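Local coordinates for protein Abbfa_003403 (Acinetobacter baumannii, PDB 4ZXH) that probably builds a peptide product as a four-domain nonribosomal peptide synthetase, joining condensation, adenylation, phosphopantetheine-bearing carrier and thioesterase domains in one chain, at residues V637-P642 / E767-S772; W1068-I1073 / T1116-E1121. All coordinates share one frame; numbering follows the deposited sequence.

Contact 1 of 2, residues V637-P642 / E767-S772; sequences VRIGHP and ETTVWS
Two aliphatic side chains of strand 635-640, Val637 and Ile639, meet Glu767 and Thr769 of the loop that follows strand 756-763. CG1 of Val637, anti to its own backbone N (chi1 177°), lies against CA of Glu767 at 3.9 Å. The second methyl, CG2, rests on the aliphatic part of the glutamate, 4.1 Å from Glu767 CG, and the two side chains run at about a right angle. Ile639 straddles the hydroxyl of Thr769: its CG2 and its CD1 each come to 3.8 Å from Thr769 OG1. No hydrogen bond joins the segments; the 180 Å² buried between them is van der Waals packing. Both belong to the adenylation domain: 637-642 directly follows the A3 phosphate-binding loop (TSGSTGKPKG), and 767-772 opens on the last residue of motif A5 (YGPTE). In this family A3 and A5 border the ATP and aminoacyl-adenylate site, so the contact probably lies beside it, although no nucleotide is bound here. The loop packs against the middle strand of a three-stranded antiparallel sheet. Two polar atoms of the first shell have partners further out: Thr769 OG1 bonds to the carbonyl O of Gly818, and Glu767 OE2 to the hydroxyl of Tyr823. Within the loop, Thr768 OG1 and Ser772 OG, 2.9 Å apart, form a hydrogen bond that closes the turn between residues 768 and 772.

Contact 2 of 2, residues W1068-I1073 / T1116-E1121; sequences WLFHPI and TLYIAE
In the thioesterase domain, strand 1067-1070 of the central sheet and the loop leaving it pack against helix 1111-1125, and a histidine-tyrosine hydrogen bond joins the two. His1071 NE2 and Tyr1118 OH lie 2.6 Å apart with a bond angle of 156°. The hydroxyl approaches the imidazole at its edge and in its plane, while the rings themselves meet rim to rim, planes at 82°. The other imidazole nitrogen is also engaged: His1071 ND1 donates to Pro1072 O at 2.9 Å. With both nitrogens held, the ring's rotation is probably fixed. A chi1 of 61° sets CG between the backbone N and carbonyl carbon, swinging the ring end towards the helix although CB does not point there. One residue earlier, Phe1070 brings CD1 to 4.1 Å from Tyr1118 CD2, an apolar contact in which the side chains slide past each other in opposite directions. Phe1070 and His1071 also touch helix 1138-1152, through Ile1146 and Ile1142. In the mixed sheet, strand 1067-1070 lies between 1093-1096 and 1131-1136, the latter leading to the probable nucleophile elbow; the loop leaving it (HPIGG) probably occupies the place that usually helps form the oxyanion hole in alpha/beta-hydrolase thioesterases.

In the fold
Contact 1 and contact 2 belong to different catalytic domains, adenylation and thioesterase, and follow one another along the chain. Their centres are 85 Å apart and their nearest atoms about 68 Å, so neither touches the other; they lie on opposite sides of the chain's centre, about 41 Å and 47 Å from it. Both are buried, one held by van der Waals packing without a hydrogen bond between the segments, the other with such a bond. Each lies beside the probable active site of its own domain: contact 1 by the nucleotide site, judged from its family motifs, and contact 2 by the likely nucleophile elbow (Gly1135, Cys1137, Gly1139), which Phe1070 touches.

Contact 1 of 2, residues V637-P642 / E767-S772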
# COMPACT_ATOMS: atom_id res chain seq x y z
N VAL A 637 34.78 20.77 8.10
CA VAL A 637 35.42 19.49 7.95
C VAL A 637 36.78 19.69 7.32
O VAL A 637 36.88 20.12 6.18
CB VAL A 637 34.57 18.53 7.09
CG1 VAL A 637 35.29 17.18 6.88
CG2 VAL A 637 33.20 18.31 7.71
N ARG A 638 37.84 19.39 8.07
CA ARG A 638 39.19 19.58 7.57
C ARG A 638 39.67 18.35 6.84
O ARG A 638 39.79 17.28 7.43
CB ARG A 638 40.17 19.92 8.70
CG ARG A 638 40.00 21.31 9.27
CD ARG A 638 40.72 21.41 10.59
NE ARG A 638 42.15 21.60 10.47
CZ ARG A 638 43.04 21.21 11.37
NH1 ARG A 638 42.65 20.55 12.46
NH2 ARG A 638 44.33 21.45 11.17
N ILE A 639 39.95 18.51 5.56
CA ILE A 639 40.34 17.39 4.72
C ILE A 639 41.81 17.55 4.38
O ILE A 639 42.26 18.65 4.01
CB ILE A 639 39.47 17.32 3.44
CG1 ILE A 639 38.02 17.10 3.83
CG2 ILE A 639 39.94 16.20 2.53
CD1 ILE A 639 37.79 15.75 4.53
N GLY A 640 42.55 16.45 4.52
CA GLY A 640 43.98 16.40 4.24
C GLY A 640 44.24 16.00 2.81
O GLY A 640 43.36 15.49 2.12
N HIS A 641 45.46 16.23 2.34
CA HIS A 641 45.74 15.95 0.94
C HIS A 641 45.86 14.45 0.64
O HIS A 641 45.51 14.04 -0.47
CB HIS A 641 46.99 16.69 0.49
CG HIS A 641 46.71 18.06 -0.04
ND1 HIS A 641 47.20 19.21 0.56
CD2 HIS A 641 45.97 18.48 -1.10
CE1 HIS A 641 46.78 20.26 -0.12
NE2 HIS A 641 46.03 19.85 -1.12
N PRO A 642 46.36 13.64 1.59
CA PRO A 642 46.29 12.20 1.29
C PRO A 642 44.87 11.67 0.95
O PRO A 642 44.76 10.93 -0.02
CB PRO A 642 46.83 11.56 2.57
CG PRO A 642 47.83 12.57 3.07
CD PRO A 642 47.29 13.92 2.71
N GLU A 767 32.72 14.08 5.41
CA GLU A 767 33.71 13.64 6.39
C GLU A 767 34.60 12.49 5.93
O GLU A 767 35.58 12.15 6.60
CB GLU A 767 33.00 13.24 7.70
CG GLU A 767 32.42 14.41 8.50
CD GLU A 767 31.01 14.82 8.05
OE1 GLU A 767 30.64 14.54 6.88
OE2 GLU A 767 30.27 15.43 8.87
N THR A 768 34.30 11.87 4.79
CA THR A 768 35.17 10.79 4.32
C THR A 768 35.65 11.07 2.90
O THR A 768 36.06 10.15 2.18
CB THR A 768 34.48 9.40 4.37
OG1 THR A 768 33.22 9.44 3.70
CG2 THR A 768 34.26 8.98 5.82
N THR A 769 35.57 12.34 2.54
CA THR A 769 36.14 12.93 1.31
C THR A 769 35.37 12.65 0.02
O THR A 769 35.62 11.65 -0.66
CB THR A 769 37.59 12.51 1.11
OG1 THR A 769 38.32 12.73 2.32
CG2 THR A 769 38.23 13.32 0.00
N VAL A 770 34.45 13.56 -0.29
CA VAL A 770 33.63 13.58 -1.51
C VAL A 770 32.75 12.34 -1.66
O VAL A 770 31.60 12.33 -1.24
CB VAL A 770 34.48 13.75 -2.78
CG1 VAL A 770 33.57 14.06 -3.95
CG2 VAL A 770 35.50 14.89 -2.61
N TRP A 771 33.27 11.29 -2.28
CA TRP A 771 32.52 10.05 -2.39
C TRP A 771 33.29 8.92 -1.70
O TRP A 771 34.52 8.96 -1.61
CB TRP A 771 32.26 9.67 -3.85
CG TRP A 771 31.61 10.76 -4.73
CD1 TRP A 771 32.11 11.26 -5.90
CD2 TRP A 771 30.34 11.42 -4.51
NE1 TRP A 771 31.23 12.20 -6.43
CE2 TRP A 771 30.15 12.32 -5.59
CE3 TRP A 771 29.36 11.35 -3.51
CZ2 TRP A 771 29.02 13.15 -5.70
CZ3 TRP A 771 28.23 12.18 -3.62
CH2 TRP A 771 28.08 13.06 -4.71
N SER A 772 32.57 7.91 -1.22
CA SER A 772 33.18 6.75 -0.58
C SER A 772 32.72 5.42 -1.19
O SER A 772 33.40 4.40 -1.04
CB SER A 772 32.89 6.74 0.92
OG SER A 772 33.81 7.55 1.63

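Contact 2 of 2, residues W1068-I1073 / T1116-E1121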
# COMPACT_ATOMS: atom_id res chain seq x y z
N TRP A 1068 -46.27 3.48 0.46
CA TRP A 1068 -45.70 3.80 -0.85
C TRP A 1068 -45.55 5.29 -1.02
O TRP A 1068 -46.50 6.05 -0.77
CB TRP A 1068 -46.56 3.26 -1.98
CG TRP A 1068 -46.64 1.78 -2.02
CD1 TRP A 1068 -47.56 0.99 -1.41
CD2 TRP A 1068 -45.76 0.90 -2.73
NE1 TRP A 1068 -47.31 -0.33 -1.69
CE2 TRP A 1068 -46.21 -0.41 -2.50
CE3 TRP A 1068 -44.63 1.09 -3.54
CZ2 TRP A 1068 -45.57 -1.52 -3.05
CZ3 TRP A 1068 -44.00 -0.01 -4.07
CH2 TRP A 1068 -44.47 -1.30 -3.83
N LEU A 1069 -44.37 5.71 -1.46
CA LEU A 1069 -44.09 7.12 -1.71
C LEU A 1069 -43.73 7.36 -3.16
O LEU A 1069 -43.02 6.58 -3.78
CB LEU A 1069 -42.97 7.60 -0.79
CG LEU A 1069 -43.30 7.46 0.71
CD1 LEU A 1069 -42.09 7.65 1.57
CD2 LEU A 1069 -44.41 8.42 1.15
N PHE A 1070 -44.21 8.46 -3.72
CA PHE A 1070 -43.99 8.73 -5.12
C PHE A 1070 -43.21 10.00 -5.36
O PHE A 1070 -43.40 11.00 -4.67
CB PHE A 1070 -45.32 8.78 -5.83
CG PHE A 1070 -46.14 7.58 -5.56
CD1 PHE A 1070 -45.89 6.40 -6.25
CD2 PHE A 1070 -47.13 7.61 -4.61
CE1 PHE A 1070 -46.63 5.26 -6.00
CE2 PHE A 1070 -47.89 6.49 -4.35
CZ PHE A 1070 -47.63 5.31 -5.05
N HIS A 1071 -42.34 9.95 -6.36
CA HIS A 1071 -41.44 11.05 -6.65
C HIS A 1071 -42.19 12.34 -6.87
O HIS A 1071 -43.31 12.33 -7.36
CB HIS A 1071 -40.62 10.73 -7.89
CG HIS A 1071 -41.44 10.51 -9.13
ND1 HIS A 1071 -41.99 11.55 -9.84
CD2 HIS A 1071 -41.77 9.38 -9.79
CE1 HIS A 1071 -42.65 11.07 -10.88
NE2 HIS A 1071 -42.53 9.75 -10.87
N PRO A 1072 -41.57 13.47 -6.51
CA PRO A 1072 -42.06 14.80 -6.88
C PRO A 1072 -41.69 15.14 -8.32
O PRO A 1072 -41.24 14.24 -9.04
CB PRO A 1072 -41.34 15.73 -5.91
CG PRO A 1072 -40.07 14.99 -5.59
CD PRO A 1072 -40.39 13.54 -5.62
N ILE A 1073 -41.83 16.41 -8.71
CA ILE A 1073 -41.55 16.86 -10.09
C ILE A 1073 -40.21 16.35 -10.64
O ILE A 1073 -40.15 15.87 -11.75
CB ILE A 1073 -41.53 18.40 -10.20
CG1 ILE A 1073 -42.84 19.00 -9.73
CG2 ILE A 1073 -41.30 18.81 -11.64
CD1 ILE A 1073 -43.99 18.70 -10.68
N THR A 1116 -51.12 4.08 -13.68
CA THR A 1116 -51.27 2.70 -14.14
C THR A 1116 -49.93 1.96 -14.12
O THR A 1116 -49.84 0.84 -13.62
CB THR A 1116 -51.85 2.63 -15.56
OG1 THR A 1116 -53.14 3.24 -15.58
CG2 THR A 1116 -51.97 1.18 -16.01
N LEU A 1117 -48.90 2.59 -14.67
CA LEU A 1117 -47.58 1.98 -14.71
C LEU A 1117 -47.06 1.65 -13.32
O LEU A 1117 -46.56 0.54 -13.08
CB LEU A 1117 -46.58 2.90 -15.41
CG LEU A 1117 -45.18 2.30 -15.47
CD1 LEU A 1117 -45.23 1.09 -16.37
CD2 LEU A 1117 -44.13 3.31 -15.95
N TYR A 1118 -47.19 2.61 -12.40
CA TYR A 1118 -46.70 2.44 -11.03
C TYR A 1118 -47.53 1.40 -10.28
O TYR A 1118 -46.96 0.56 -9.57
CB TYR A 1118 -46.70 3.77 -10.25
CG TYR A 1118 -45.74 4.80 -10.81
CD1 TYR A 1118 -44.79 4.47 -11.77
CD2 TYR A 1118 -45.80 6.12 -10.37
CE1 TYR A 1118 -43.93 5.40 -12.28
CE2 TYR A 1118 -44.92 7.07 -10.88
CZ TYR A 1118 -44.00 6.71 -11.84
OH TYR A 1118 -43.15 7.66 -12.34
N ILE A 1119 -48.85 1.45 -10.45
CA ILE A 1119 -49.74 0.47 -9.83
C ILE A 1119 -49.34 -0.96 -10.19
O ILE A 1119 -49.30 -1.83 -9.32
CB ILE A 1119 -51.20 0.69 -10.23
CG1 ILE A 1119 -51.81 1.78 -9.35
CG2 ILE A 1119 -52.00 -0.57 -10.04
CD1 ILE A 1119 -53.20 2.17 -9.76
N ALA A 1120 -49.02 -1.21 -11.45
CA ALA A 1120 -48.53 -2.53 -11.85
C ALA A 1120 -47.23 -2.87 -11.12
O ALA A 1120 -47.07 -4.00 -10.66
CB ALA A 1120 -48.34 -2.61 -13.35
N GLU A 1121 -46.31 -1.91 -11.01
CA GLU A 1121 -45.08 -2.15 -10.23
C GLU A 1121 -45.39 -2.47 -8.76
O GLU A 1121 -44.74 -3.33 -8.16
CB GLU A 1121 -44.13 -0.95 -10.31
CG GLU A 1121 -43.16 -0.99 -11.51
CD GLU A 1121 -42.14 -2.13 -11.44
OE1 GLU A 1121 -41.49 -2.30 -10.38
OE2 GLU A 1121 -41.98 -2.86 -12.45